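Local coordinates for protein Exo-1,5-alpha-L-arabinofuranobiosidase (Gibberella zeae, PDB 2YDT) that probably cleaves alpha-1,5-linked L-arabinan from the chain end to release arabinobiose, and binds an arabinofuranosylated iminosugar inhibitor, at residues E71-Q79 against Y124-F135. Numbering follows the deposited sequence.
Sequences EISKVKDTQ and YASRDKGYTWEF
Two hydrogen bonds meet at the hydroxyl of Ser73: OG donates to Gly130 O at 2.6 Å and accepts from Trp133 NE1 at 2.9 Å. The indole N-H points almost straight at it (165°) and the oxygen lies in the ring plane. With chi1 at 66°, OG sits between the backbone N and carbonyl carbon of Ser73, turned to the 130-133 loop. At the other end, Thr78 N donates to Tyr124 OH over 3.1 Å. That phenol in turn gives its proton to a water, which donates to Asp77 OD1. The same carboxylate oxygen accepts from Gln79 N, making an Asx turn, and also from Asn80 N.

Between and beyond these polar ends, three aromatic faces are covered by CH-pi contacts. Ile72 CD1 stands over the middle of the Tyr131 ring, 3.9 Å from its centroid; Tyr131 OH is hydrogen-bonded to Lys61 NZ. Val75 CG2 lies 3.7 Å from the centroid of the five-membered ring of Trp133, while Ser126 CB packs on the opposite face, and Val75 CG1 leans on Tyr124 CB. Bent at chi2 (-58°), Gln79 lays CG over the Phe135 ring, 3.5 Å from its centroid, and stacks its amide nearly parallel to it; NE2 donates a hydrogen bond to Thr78 OG1.

Residues 126-133 read Ser-X-Asp-X-Gly-X-Thr-Trp, the Asp-box: Ser126 OG accepts from Gly130 N, and the carboxylate of Asp128 takes both N and OG1 of Thr132. Here the Asp-box turn of one four-stranded blade packs its tryptophan against the outermost strand, 70-75, of the preceding blade, an interblade seam of this six-bladed, sialidase-like beta-propeller.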
# COMPACT_ATOMS: atom_id res chain seq x y z
N GLU A 71 -9.21 -4.58 -18.55
CA GLU A 71 -9.87 -3.54 -17.79
C GLU A 71 -11.36 -3.82 -17.80
O GLU A 71 -11.96 -4.06 -18.86
CB GLU A 71 -9.59 -2.15 -18.38
CG GLU A 71 -10.31 -1.06 -17.59
CD GLU A 71 -10.02 0.30 -18.06
OE1 GLU A 71 -10.99 1.01 -18.43
OE2 GLU A 71 -8.85 0.69 -18.05
N ILE A 72 -11.96 -3.77 -16.63
CA ILE A 72 -13.39 -3.98 -16.48
C ILE A 72 -14.18 -2.75 -16.05
O ILE A 72 -15.39 -2.66 -16.28
CB ILE A 72 -13.70 -5.19 -15.55
CG1 ILE A 72 -13.22 -5.00 -14.11
CG2 ILE A 72 -13.15 -6.49 -16.16
CD1 ILE A 72 -13.83 -6.03 -13.11
N SER A 73 -13.50 -1.78 -15.45
CA SER A 73 -14.16 -0.58 -14.97
C SER A 73 -13.13 0.49 -14.61
O SER A 73 -11.90 0.26 -14.68
CB SER A 73 -15.03 -0.87 -13.74
OG SER A 73 -14.24 -1.27 -12.59
N LYS A 74 -13.67 1.63 -14.21
CA LYS A 74 -12.91 2.77 -13.72
C LYS A 74 -13.58 3.30 -12.46
O LYS A 74 -14.79 3.47 -12.41
CB LYS A 74 -12.89 3.89 -14.76
CG LYS A 74 -12.33 3.48 -16.14
CD LYS A 74 -12.40 4.67 -17.09
CE LYS A 74 -11.95 4.35 -18.49
NZ LYS A 74 -12.53 5.38 -19.41
N VAL A 75 -12.78 3.55 -11.42
CA VAL A 75 -13.25 4.23 -10.24
C VAL A 75 -13.07 5.73 -10.50
O VAL A 75 -11.95 6.24 -10.67
CB VAL A 75 -12.52 3.82 -8.95
CG1 VAL A 75 -13.38 4.27 -7.72
CG2 VAL A 75 -12.26 2.35 -8.91
N LYS A 76 -14.18 6.46 -10.55
CA LYS A 76 -14.19 7.90 -10.84
C LYS A 76 -14.63 8.74 -9.64
O LYS A 76 -15.45 8.28 -8.81
CB LYS A 76 -15.13 8.22 -12.02
CG LYS A 76 -14.72 7.55 -13.31
CD LYS A 76 -15.58 8.04 -14.48
CE LYS A 76 -15.24 7.33 -15.75
NZ LYS A 76 -16.13 7.79 -16.92
N ASP A 77 -14.12 9.96 -9.57
CA ASP A 77 -14.56 10.94 -8.58
C ASP A 77 -15.94 11.50 -9.05
O ASP A 77 -15.99 12.23 -10.03
CB ASP A 77 -13.56 12.06 -8.50
CG ASP A 77 -14.02 13.25 -7.67
OD1 ASP A 77 -14.97 13.11 -6.87
OD2 ASP A 77 -13.37 14.29 -7.83
N THR A 78 -16.99 11.11 -8.34
CA THR A 78 -18.37 11.57 -8.63
C THR A 78 -18.77 12.71 -7.72
O THR A 78 -19.85 13.29 -7.89
CB THR A 78 -19.36 10.45 -8.47
OG1 THR A 78 -19.42 10.05 -7.11
CG2 THR A 78 -19.00 9.23 -9.37
N GLN A 79 -17.91 13.11 -6.78
CA GLN A 79 -18.26 14.07 -5.76
C GLN A 79 -17.67 15.46 -5.92
O GLN A 79 -18.34 16.45 -5.62
CB GLN A 79 -17.84 13.50 -4.39
CG GLN A 79 -18.53 12.18 -4.04
CD GLN A 79 -20.04 12.33 -4.04
OE1 GLN A 79 -20.61 13.09 -3.24
NE2 GLN A 79 -20.67 11.67 -5.00
N TYR A 124 -14.70 4.31 -1.96
CA TYR A 124 -15.68 3.87 -2.98
C TYR A 124 -15.86 2.36 -2.80
O TYR A 124 -14.97 1.64 -2.31
CB TYR A 124 -15.16 4.17 -4.42
CG TYR A 124 -15.38 5.61 -4.81
CD1 TYR A 124 -14.59 6.61 -4.28
CD2 TYR A 124 -16.43 5.98 -5.66
CE1 TYR A 124 -14.84 7.97 -4.60
CE2 TYR A 124 -16.67 7.27 -5.98
CZ TYR A 124 -15.90 8.28 -5.46
OH TYR A 124 -16.19 9.61 -5.78
N ALA A 125 -17.03 1.85 -3.20
CA ALA A 125 -17.36 0.44 -3.02
C ALA A 125 -17.98 -0.14 -4.26
O ALA A 125 -18.66 0.56 -4.99
CB ALA A 125 -18.32 0.25 -1.85
N SER A 126 -17.68 -1.42 -4.51
CA SER A 126 -18.29 -2.20 -5.59
C SER A 126 -19.04 -3.38 -4.98
O SER A 126 -18.47 -4.17 -4.22
CB SER A 126 -17.25 -2.72 -6.60
OG SER A 126 -17.90 -3.60 -7.53
N ARG A 127 -20.32 -3.49 -5.35
CA ARG A 127 -21.20 -4.57 -4.88
C ARG A 127 -21.28 -5.71 -5.91
O ARG A 127 -22.04 -6.67 -5.71
CB ARG A 127 -22.61 -4.02 -4.62
CG ARG A 127 -22.68 -2.97 -3.53
CD ARG A 127 -24.07 -2.39 -3.41
NE ARG A 127 -24.29 -1.45 -2.30
CZ ARG A 127 -24.57 -1.81 -1.05
NH1 ARG A 127 -24.69 -3.07 -0.71
NH2 ARG A 127 -24.79 -0.89 -0.14
N ASP A 128 -20.51 -5.62 -6.99
CA ASP A 128 -20.57 -6.61 -8.06
C ASP A 128 -19.15 -7.05 -8.49
O ASP A 128 -18.93 -7.39 -9.64
CB ASP A 128 -21.41 -6.09 -9.25
CG ASP A 128 -20.91 -4.76 -9.80
OD1 ASP A 128 -19.74 -4.39 -9.49
OD2 ASP A 128 -21.71 -4.07 -10.50
N LYS A 129 -18.25 -7.15 -7.52
CA LYS A 129 -16.92 -7.74 -7.75
C LYS A 129 -16.09 -6.93 -8.75
O LYS A 129 -15.24 -7.46 -9.46
CB LYS A 129 -17.01 -9.26 -8.12
CG LYS A 129 -17.71 -10.07 -7.06
CD LYS A 129 -17.74 -11.55 -7.42
CE LYS A 129 -18.19 -12.38 -6.22
NZ LYS A 129 -18.14 -13.83 -6.58
N GLY A 130 -16.30 -5.63 -8.76
CA GLY A 130 -15.39 -4.72 -9.48
C GLY A 130 -15.90 -4.10 -10.77
O GLY A 130 -15.14 -3.40 -11.45
N TYR A 131 -17.16 -4.38 -11.14
CA TYR A 131 -17.73 -3.90 -12.38
C TYR A 131 -18.34 -2.49 -12.29
O TYR A 131 -18.25 -1.73 -13.25
CB TYR A 131 -18.75 -4.93 -12.95
CG TYR A 131 -18.05 -6.12 -13.54
CD1 TYR A 131 -17.59 -6.09 -14.85
CD2 TYR A 131 -17.83 -7.25 -12.79
CE1 TYR A 131 -16.92 -7.16 -15.40
CE2 TYR A 131 -17.13 -8.35 -13.33
CZ TYR A 131 -16.70 -8.28 -14.65
OH TYR A 131 -16.00 -9.35 -15.22
N THR A 132 -18.95 -2.16 -11.14
CA THR A 132 -19.43 -0.81 -10.90
C THR A 132 -18.98 -0.34 -9.53
O THR A 132 -18.68 -1.15 -8.65
CB THR A 132 -20.97 -0.67 -11.02
OG1 THR A 132 -21.56 -1.47 -10.02
CG2 THR A 132 -21.49 -1.14 -12.43
N TRP A 133 -19.04 0.97 -9.35
CA TRP A 133 -18.59 1.64 -8.13
C TRP A 133 -19.56 2.68 -7.66
O TRP A 133 -20.19 3.38 -8.48
CB TRP A 133 -17.21 2.31 -8.35
CG TRP A 133 -16.19 1.31 -8.76
CD1 TRP A 133 -15.85 0.94 -10.06
CD2 TRP A 133 -15.42 0.45 -7.89
NE1 TRP A 133 -14.95 -0.09 -10.02
CE2 TRP A 133 -14.66 -0.41 -8.72
CE3 TRP A 133 -15.28 0.35 -6.50
CZ2 TRP A 133 -13.78 -1.36 -8.19
CZ3 TRP A 133 -14.44 -0.60 -5.99
CH2 TRP A 133 -13.68 -1.44 -6.83
N GLU A 134 -19.64 2.82 -6.33
CA GLU A 134 -20.45 3.86 -5.65
C GLU A 134 -19.58 4.57 -4.62
O GLU A 134 -18.82 3.92 -3.89
CB GLU A 134 -21.70 3.26 -4.96
CG GLU A 134 -21.49 2.68 -3.54
CD GLU A 134 -22.75 2.21 -2.78
OE1 GLU A 134 -23.17 2.90 -1.79
OE2 GLU A 134 -23.27 1.15 -3.16
N PHE A 135 -19.68 5.90 -4.56
CA PHE A 135 -19.09 6.69 -3.48
C PHE A 135 -19.69 6.28 -2.15
O PHE A 135 -20.93 6.16 -2.02
CB PHE A 135 -19.35 8.18 -3.70
CG PHE A 135 -18.94 9.03 -2.56
CD1 PHE A 135 -17.61 9.19 -2.26
CD2 PHE A 135 -19.88 9.71 -1.78
CE1 PHE A 135 -17.20 9.96 -1.21
CE2 PHE A 135 -19.48 10.51 -0.70
CZ PHE A 135 -18.14 10.64 -0.43
O HOH W 1 -14.46 11.37 -4.84